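Local coordinates for putative endonuclease/exonuclease/phosphatase family protein (Bacteroides vulgatus ATCC 8482, PDB 3G6S) that probably acts as a nuclease of the endonuclease/exonuclease/phosphatase family, hydrolysing phosphodiester bonds, at residues Ala118-Phe123 / Ile131-Asn136; Met108-Val113 / Glu144-Gln149. All coordinates share one frame; numbering follows the deposited sequence.

Contact 1 (Ala118-Phe123 / Ile131-Asn136); sequences ATWAKF and IFMAVN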
ATOM      1  N   ALA A 118       1.953  -1.743   9.822  1.00 25.77           N
ATOM      2  CA  ALA A 118       1.115  -0.809   9.085  1.00 27.50           C
ATOM      3  C   ALA A 118       1.699   0.570   9.378  1.00 24.91           C
ATOM      4  O   ALA A 118       1.987   0.888  10.525  1.00 26.49           O
ATOM      5  CB  ALA A 118      -0.326  -0.888   9.571  1.00 18.11           C
ATOM      6  N   THR A 119       1.921   1.367   8.343  1.00 28.80           N
ATOM      7  CA  THR A 119       2.442   2.716   8.536  1.00 31.30           C
ATOM      8  C   THR A 119       1.315   3.661   8.119  1.00 31.74           C
ATOM      9  O   THR A 119       0.676   3.447   7.092  1.00 30.14           O
ATOM     10  CB  THR A 119       3.713   2.974   7.683  1.00 34.04           C
ATOM     11  OG1 THR A 119       4.816   2.257   8.250  1.00 31.25           O
ATOM     12  CG2 THR A 119       4.056   4.461   7.647  1.00 31.10           C
ATOM     13  N   TRP A 120       1.053   4.679   8.937  1.00 30.62           N
ATOM     14  CA  TRP A 120      -0.011   5.639   8.656  1.00 26.15           C
ATOM     15  C   TRP A 120       0.462   7.071   8.747  1.00 23.57           C
ATOM     16  O   TRP A 120       1.523   7.354   9.298  1.00 23.08           O
ATOM     17  CB  TRP A 120      -1.183   5.461   9.629  1.00 24.36           C
ATOM     18  CG  TRP A 120      -0.835   5.726  11.063  1.00 28.13           C
ATOM     19  CD1 TRP A 120      -0.421   4.814  11.980  1.00 27.31           C
ATOM     20  CD2 TRP A 120      -0.834   7.003  11.734  1.00 30.72           C
ATOM     21  NE1 TRP A 120      -0.161   5.435  13.182  1.00 32.67           N
ATOM     22  CE2 TRP A 120      -0.409   6.776  13.059  1.00 29.55           C
ATOM     23  CE3 TRP A 120      -1.157   8.310  11.340  1.00 30.92           C
ATOM     24  CZ2 TRP A 120      -0.287   7.806  14.000  1.00 28.61           C
ATOM     25  CZ3 TRP A 120      -1.036   9.344  12.280  1.00 43.02           C
ATOM     26  CH2 TRP A 120      -0.606   9.077  13.597  1.00 27.00           C
ATOM     27  N   ALA A 121      -0.355   7.977   8.227  1.00 22.36           N
ATOM     28  CA  ALA A 121      -0.027   9.388   8.251  1.00 19.42           C
ATOM     29  C   ALA A 121      -1.267  10.237   8.061  1.00 24.35           C
ATOM     30  O   ALA A 121      -2.092   9.972   7.186  1.00 27.06           O
ATOM     31  CB  ALA A 121       0.985   9.704   7.173  1.00 17.23           C
ATOM     32  N   LYS A 122      -1.397  11.257   8.900  1.00 22.98           N
ATOM     33  CA  LYS A 122      -2.513  12.180   8.826  1.00 17.15           C
ATOM     34  C   LYS A 122      -2.011  13.326   7.929  1.00 22.91           C
ATOM     35  O   LYS A 122      -1.134  14.099   8.316  1.00 29.62           O
ATOM     36  CB  LYS A 122      -2.836  12.655  10.238  1.00 22.25           C
ATOM     37  CG  LYS A 122      -3.974  13.642  10.378  1.00 26.89           C
ATOM     38  CD  LYS A 122      -4.200  13.960  11.852  1.00 21.01           C
ATOM     39  CE  LYS A 122      -5.200  15.079  12.029  1.00 23.74           C
ATOM     40  NZ  LYS A 122      -5.265  15.537  13.443  1.00 34.62           N
ATOM     41  N   PHE A 123      -2.559  13.407   6.720  1.00 19.42           N
ATOM     42  CA  PHE A 123      -2.165  14.412   5.731  1.00 26.45           C
ATOM     43  C   PHE A 123      -3.040  15.643   5.702  1.00 22.70           C
ATOM     44  O   PHE A 123      -4.110  15.679   6.289  1.00 28.17           O
ATOM     45  CB  PHE A 123      -2.194  13.812   4.324  1.00 13.65           C
ATOM     46  CG  PHE A 123      -1.029  12.934   4.012  1.00 23.43           C
ATOM     47  CD1 PHE A 123       0.247  13.470   3.887  1.00 26.93           C
ATOM     48  CD2 PHE A 123      -1.208  11.574   3.789  1.00 25.17           C
ATOM     49  CE1 PHE A 123       1.331  12.662   3.531  1.00 28.94           C
ATOM     50  CE2 PHE A 123      -0.128  10.758   3.432  1.00 31.24           C
ATOM     51  CZ  PHE A 123       1.145  11.310   3.304  1.00 20.11           C
ATOM     52  N   ILE A 131      -8.089  17.585   5.308  1.00 19.59           N
ATOM     53  CA  ILE A 131      -7.422  16.605   6.158  1.00 17.23           C
ATOM     54  C   ILE A 131      -7.909  15.202   5.817  1.00 19.16           C
ATOM     55  O   ILE A 131      -9.099  14.976   5.606  1.00 21.19           O
ATOM     56  CB  ILE A 131      -7.692  16.879   7.660  1.00 15.35           C
ATOM     57  CG1 ILE A 131      -6.819  18.030   8.150  1.00 12.52           C
ATOM     58  CG2 ILE A 131      -7.394  15.651   8.485  1.00  9.08           C
ATOM     59  CD1 ILE A 131      -7.283  19.361   7.668  1.00 34.40           C
ATOM     60  N   PHE A 132      -6.974  14.267   5.738  1.00 21.27           N
ATOM     61  CA  PHE A 132      -7.309  12.887   5.445  1.00 25.56           C
ATOM     62  C   PHE A 132      -6.233  11.974   5.967  1.00 25.37           C
ATOM     63  O   PHE A 132      -5.181  12.428   6.401  1.00 24.31           O
ATOM     64  CB  PHE A 132      -7.490  12.655   3.947  1.00 21.59           C
ATOM     65  CG  PHE A 132      -6.307  13.040   3.113  1.00 29.21           C
ATOM     66  CD1 PHE A 132      -6.108  14.367   2.732  1.00 25.98           C
ATOM     67  CD2 PHE A 132      -5.429  12.066   2.639  1.00 19.71           C
ATOM     68  CE1 PHE A 132      -5.063  14.719   1.874  1.00 26.18           C
ATOM     69  CE2 PHE A 132      -4.380  12.407   1.782  1.00 23.63           C
ATOM     70  CZ  PHE A 132      -4.194  13.738   1.395  1.00 21.15           C
HETATM   71  N   MSE A 133      -6.488  10.679   5.931  1.00 23.48           N
HETATM   72  CA  MSE A 133      -5.495   9.768   6.433  1.00 23.98           C
HETATM   73  C   MSE A 133      -5.144   8.683   5.444  1.00 28.23           C
HETATM   74  O   MSE A 133      -5.977   8.234   4.654  1.00 31.94           O
HETATM   75  CB  MSE A 133      -5.981   9.144   7.729  1.00 28.84           C
HETATM   76  CG  MSE A 133      -5.001   8.175   8.337  1.00 44.42           C
HETATM   77 SE   MSE A 133      -5.777   7.324   9.858  1.00 62.48          SE
HETATM   78  CE  MSE A 133      -4.163   7.057  10.868  1.00 63.34           C
ATOM     79  N   ALA A 134      -3.889   8.273   5.494  1.00 21.80           N
ATOM     80  CA  ALA A 134      -3.401   7.223   4.629  1.00 19.94           C
ATOM     81  C   ALA A 134      -2.808   6.141   5.513  1.00 23.52           C
ATOM     82  O   ALA A 134      -2.057   6.426   6.450  1.00 19.65           O
ATOM     83  CB  ALA A 134      -2.340   7.766   3.689  1.00 17.13           C
ATOM     84  N   VAL A 135      -3.161   4.898   5.211  1.00 19.67           N
ATOM     85  CA  VAL A 135      -2.645   3.758   5.949  1.00 20.05           C
ATOM     86  C   VAL A 135      -2.172   2.747   4.916  1.00 21.31           C
ATOM     87  O   VAL A 135      -2.914   2.391   4.005  1.00 23.32           O
ATOM     88  CB  VAL A 135      -3.725   3.117   6.860  1.00 21.33           C
ATOM     89  CG1 VAL A 135      -3.134   1.929   7.618  1.00 22.42           C
ATOM     90  CG2 VAL A 135      -4.233   4.146   7.855  1.00 20.03           C
ATOM     91  N   ASN A 136      -0.924   2.311   5.060  1.00 21.98           N
ATOM     92  CA  ASN A 136      -0.309   1.357   4.150  1.00 20.74           C
ATOM     93  C   ASN A 136       0.155   0.164   4.956  1.00 25.27           C
ATOM     94  O   ASN A 136       0.828   0.321   5.973  1.00 27.62           O
ATOM     95  CB  ASN A 136       0.892   1.991   3.463  1.00 16.86           C
ATOM     96  CG  ASN A 136       1.474   1.097   2.409  1.00 31.76           C
ATOM     97  OD1 ASN A 136       0.746   0.609   1.536  1.00 29.48           O
ATOM     98  ND2 ASN A 136       2.788   0.869   2.468  1.00 21.59           N
TER
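Phe123 and Phe132 pair across an antiparallel beta hairpin, strands 117-125 and 131-138, inside one of the two sheets of a DNase I-like fold. The backbones are joined by six hydrogen bonds, two each from the hydrogen-bonded pairs Thr119-Asn136, Ala121-Ala134 and Phe123-Phe132. The bond from Asn136 N to Thr119 O spans 2.8 Å and is nearly straight, at 173°. In the Phe123-Phe132 pair one bond is longer: Phe132 N reaches Phe123 O over 3.2 Å, from above the carbonyl plane.

At the Phe123 end of the face that also carries Ala134 and Phe132, packing is aromatic. Phe132 CG sits between its backbone N and carbonyl carbon (chi1 56°), and its ring lies with one face under Phe123 CB, which stands 3.7 Å from the ring centroid in a CH-pi contact. The two ring planes are 33° apart, an oblique pairing. The Phe123 ring meets Ala134 CB at its edge, with CE2 3.7 Å away, while Tyr83 packs edge-to-face on it and Ile41 touches both phenylalanines from the other sheet. An alanine in place of Phe132 would probably leave Phe123 CB without its aromatic platform and open a gap beside Ile41. Asn136, buried on the same face, hydrogen-bonds outward: OD1 to Thr170 OG1, ND2 to the carbonyls of Met44 and Ala79.

The other face carries Trp120, Met133 and Val135, with Lys122 at its more exposed end, and turns toward helix 144-161, where Ile161 touches both Trp120 and Met133. Trp120 CB rests on Val135 CG2 at 3.8 Å. Met133, a selenomethionine, runs extended through chi2 and bends at its last torsion. This brings the terminal methyl obliquely against the Trp120 indole, with Met133 CE 3.3 Å from Trp120 CE3.

Contact 2 (Met108-Val113 / Glu144-Gln149); sequences MGWDAV and EEARRQ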
HETATM    1  N   MSE A 108       5.366 -10.304  16.774  1.00 42.02           N
HETATM    2  CA  MSE A 108       4.511 -11.011  15.830  1.00 44.74           C
HETATM    3  C   MSE A 108       3.119 -11.130  16.436  1.00 46.81           C
HETATM    4  O   MSE A 108       2.905 -10.713  17.574  1.00 44.02           O
HETATM    5  CB  MSE A 108       5.072 -12.398  15.530  1.00 55.02           C
HETATM    6  CG  MSE A 108       6.204 -12.395  14.518  1.00 61.81           C
HETATM    7 SE   MSE A 108       6.732 -14.197  14.010  1.00 99.52          SE
HETATM    8  CE  MSE A 108       5.066 -14.810  13.282  1.00 73.16           C
ATOM      9  N   GLY A 109       2.172 -11.686  15.688  1.00 34.97           N
ATOM     10  CA  GLY A 109       0.832 -11.806  16.227  1.00 45.49           C
ATOM     11  C   GLY A 109      -0.018 -12.941  15.692  1.00 46.35           C
ATOM     12  O   GLY A 109      -0.057 -13.181  14.489  1.00 44.36           O
ATOM     13  N   TRP A 110      -0.693 -13.648  16.593  1.00 40.56           N
ATOM     14  CA  TRP A 110      -1.575 -14.741  16.208  1.00 44.20           C
ATOM     15  C   TRP A 110      -0.932 -15.756  15.255  1.00 40.72           C
ATOM     16  O   TRP A 110       0.233 -16.110  15.401  1.00 43.93           O
ATOM     17  CB  TRP A 110      -2.828 -14.142  15.571  1.00 51.31           C
ATOM     18  CG  TRP A 110      -3.445 -13.059  16.400  1.00 55.85           C
ATOM     19  CD1 TRP A 110      -4.183 -13.219  17.539  1.00 57.88           C
ATOM     20  CD2 TRP A 110      -3.348 -11.643  16.180  1.00 62.37           C
ATOM     21  NE1 TRP A 110      -4.554 -11.992  18.043  1.00 52.17           N
ATOM     22  CE2 TRP A 110      -4.057 -11.007  17.227  1.00 60.11           C
ATOM     23  CE3 TRP A 110      -2.736 -10.848  15.197  1.00 60.70           C
ATOM     24  CZ2 TRP A 110      -4.164  -9.612  17.326  1.00 58.19           C
ATOM     25  CZ3 TRP A 110      -2.844  -9.458  15.295  1.00 57.57           C
ATOM     26  CH2 TRP A 110      -3.556  -8.858  16.350  1.00 61.14           C
ATOM     27  N   ASP A 111      -1.713 -16.209  14.277  1.00 43.16           N
ATOM     28  CA  ASP A 111      -1.280 -17.184  13.276  1.00 44.52           C
ATOM     29  C   ASP A 111      -0.046 -16.747  12.496  1.00 46.07           C
ATOM     30  O   ASP A 111       0.569 -17.554  11.801  1.00 52.09           O
ATOM     31  CB  ASP A 111      -2.406 -17.429  12.271  1.00 52.74           C
ATOM     32  CG  ASP A 111      -3.622 -18.052  12.895  1.00 60.37           C
ATOM     33  OD1 ASP A 111      -3.940 -17.707  14.052  1.00 80.16           O
ATOM     34  OD2 ASP A 111      -4.277 -18.876  12.223  1.00 68.03           O
ATOM     35  N   ALA A 112       0.294 -15.468  12.597  1.00 49.11           N
ATOM     36  CA  ALA A 112       1.432 -14.897  11.880  1.00 50.75           C
ATOM     37  C   ALA A 112       2.639 -15.819  11.714  1.00 52.83           C
ATOM     38  O   ALA A 112       2.932 -16.654  12.573  1.00 54.54           O
ATOM     39  CB  ALA A 112       1.864 -13.596  12.547  1.00 40.92           C
ATOM     40  N   VAL A 113       3.329 -15.657  10.590  1.00 50.63           N
ATOM     41  CA  VAL A 113       4.519 -16.438  10.284  1.00 52.54           C
ATOM     42  C   VAL A 113       5.712 -15.490  10.174  1.00 54.09           C
ATOM     43  O   VAL A 113       6.863 -15.897  10.340  1.00 54.08           O
ATOM     44  CB  VAL A 113       4.350 -17.217   8.958  1.00 53.97           C
ATOM     45  CG1 VAL A 113       5.688 -17.744   8.483  1.00 59.26           C
ATOM     46  CG2 VAL A 113       3.389 -18.374   9.163  1.00 52.44           C
ATOM     47  N   GLU A 144      -4.171 -16.881   9.308  1.00 47.47           N
ATOM     48  CA  GLU A 144      -5.568 -16.543   9.056  1.00 50.34           C
ATOM     49  C   GLU A 144      -6.122 -15.615  10.111  1.00 47.56           C
ATOM     50  O   GLU A 144      -6.626 -14.535   9.804  1.00 53.61           O
ATOM     51  CB  GLU A 144      -6.435 -17.795   9.015  1.00 51.30           C
ATOM     52  CG  GLU A 144      -6.344 -18.556   7.725  1.00 75.69           C
ATOM     53  CD  GLU A 144      -7.636 -19.273   7.400  1.00 86.31           C
ATOM     54  OE1 GLU A 144      -8.673 -18.584   7.243  1.00 87.71           O
ATOM     55  OE2 GLU A 144      -7.616 -20.521   7.303  1.00 91.99           O
ATOM     56  N   GLU A 145      -6.041 -16.048  11.358  1.00 40.61           N
ATOM     57  CA  GLU A 145      -6.554 -15.238  12.439  1.00 38.03           C
ATOM     58  C   GLU A 145      -5.833 -13.901  12.439  1.00 35.10           C
ATOM     59  O   GLU A 145      -6.460 -12.857  12.615  1.00 39.85           O
ATOM     60  CB  GLU A 145      -6.362 -15.955  13.776  1.00 34.74           C
ATOM     61  CG  GLU A 145      -7.070 -15.295  14.935  1.00 29.70           C
ATOM     62  CD  GLU A 145      -8.504 -14.916  14.591  1.00 50.39           C
ATOM     63  OE1 GLU A 145      -9.203 -15.720  13.929  1.00 48.80           O
ATOM     64  OE2 GLU A 145      -8.940 -13.812  14.988  1.00 49.19           O
ATOM     65  N   ALA A 146      -4.521 -13.926  12.220  1.00 29.14           N
ATOM     66  CA  ALA A 146      -3.737 -12.692  12.210  1.00 32.04           C
ATOM     67  C   ALA A 146      -4.314 -11.707  11.202  1.00 30.59           C
ATOM     68  O   ALA A 146      -4.410 -10.507  11.478  1.00 21.92           O
ATOM     69  CB  ALA A 146      -2.285 -12.985  11.875  1.00 16.94           C
ATOM     70  N   ARG A 147      -4.705 -12.212  10.035  1.00 28.03           N
ATOM     71  CA  ARG A 147      -5.270 -11.340   9.018  1.00 32.11           C
ATOM     72  C   ARG A 147      -6.569 -10.695   9.475  1.00 33.60           C
ATOM     73  O   ARG A 147      -6.768  -9.490   9.280  1.00 34.85           O
ATOM     74  CB  ARG A 147      -5.505 -12.094   7.710  1.00 32.76           C
ATOM     75  CG  ARG A 147      -4.271 -12.193   6.842  1.00 28.08           C
ATOM     76  CD  ARG A 147      -4.647 -12.563   5.429  1.00 31.02           C
ATOM     77  NE  ARG A 147      -5.332 -13.851   5.337  1.00 36.38           N
ATOM     78  CZ  ARG A 147      -4.730 -15.032   5.452  1.00 37.13           C
ATOM     79  NH1 ARG A 147      -3.423 -15.101   5.666  1.00 22.67           N
ATOM     80  NH2 ARG A 147      -5.437 -16.148   5.332  1.00 39.58           N
ATOM     81  N   ARG A 148      -7.451 -11.486  10.082  1.00 27.34           N
ATOM     82  CA  ARG A 148      -8.722 -10.954  10.550  1.00 32.21           C
ATOM     83  C   ARG A 148      -8.485  -9.894  11.617  1.00 37.00           C
ATOM     84  O   ARG A 148      -9.167  -8.868  11.643  1.00 36.79           O
ATOM     85  CB  ARG A 148      -9.605 -12.059  11.131  1.00 43.86           C
ATOM     86  CG  ARG A 148     -10.892 -11.505  11.742  1.00 52.99           C
ATOM     87  CD  ARG A 148     -11.666 -12.527  12.571  1.00 61.50           C
ATOM     88  NE  ARG A 148     -12.507 -13.418  11.774  1.00 69.80           N
ATOM     89  CZ  ARG A 148     -13.488 -14.159  12.289  1.00 83.03           C
ATOM     90  NH1 ARG A 148     -13.738 -14.107  13.591  1.00 83.20           N
ATOM     91  NH2 ARG A 148     -14.221 -14.954  11.512  1.00 83.07           N
ATOM     92  N   GLN A 149      -7.517 -10.144  12.494  1.00 32.47           N
ATOM     93  CA  GLN A 149      -7.205  -9.204  13.561  1.00 34.62           C
ATOM     94  C   GLN A 149      -6.547  -7.943  13.036  1.00 35.21           C
ATOM     95  O   GLN A 149      -6.833  -6.841  13.511  1.00 31.46           O
ATOM     96  CB  GLN A 149      -6.301  -9.856  14.615  1.00 39.57           C
ATOM     97  CG  GLN A 149      -6.997 -10.895  15.478  1.00 44.26           C
ATOM     98  CD  GLN A 149      -8.321 -10.391  16.035  1.00 51.64           C
ATOM     99  OE1 GLN A 149      -8.397  -9.291  16.590  1.00 51.42           O
ATOM    100  NE2 GLN A 149      -9.373 -11.193  15.887  1.00 51.87           N
TER
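Trp110 lies against Gln149 and Ala146 where a type II' beta turn, Gly109 to Ala112, docks on the first turns of helix 144-161. The turn belongs to the long loop between strands 88-97 and 117-125. Trp110 occupies its second position, with the positive phi that this turn type requires there, and its backbone N is hydrogen-bonded to Glu100.

From the backbone outward, Trp110 CB rests on the helix at Ala146, 3.9 Å from Ala146 CB. CG, anti to the carbonyl carbon (chi1 -50°), starts the indole toward Gln149. Further along the indole, CE3 comes to 3.7 Å from Ala146 CA, while NE1 and CE2 on the pyrrole side have Gln149 CG as their neighbour. The far corner of the six-membered ring, CZ2 and CH2, lies under Gln149 CB, which CD2 and CZ3 also meet. That methylene is centred over the benzene part of the indole, 3.3 Å from its centroid and 9° off the normal, a close CH-pi contact. The aliphatic part of Gln149 thus covers one face of the ring, and the two side chains cross at about a right angle. The amide beyond is tied back to its own helix: Gln149 NE2 donates to Glu145 OE2 at 2.8 Å, one turn earlier and close to the amide plane, which probably helps to fix the rotation of the amide.

The next residue of the turn, Asp111, extends its carboxylate toward the N-terminal end of the helix, where backbone N-H groups would be expected to favour a negative charge, although the nearby carboxylates of Glu144 and Glu145 would probably offset this. Asp111 OD2 accepts a weak bond from Glu145 N, long at 3.4 Å but nearly straight at 169°.

In the fold
The two contacts lie 22 Å apart between centres, with nearest atoms about 10 Å from each other. Contact 1 is buried within a six-stranded mixed sheet; contact 2 is at the periphery, 19 Å from the centre of the chain. Along the chain the loop segment 108-113 comes first, the hairpin of contact 1 follows, and the helix segment 144-149 comes last, so the chain passes through the hairpin before the loop meets the helix. Helix 144-161 connects the regions: its start holds the loop in contact 2, while Ile154 and Ile161, farther along, pack on the hairpin. Core sheet and peripheral loop are thus linked through one helix of the DNase I-like fold.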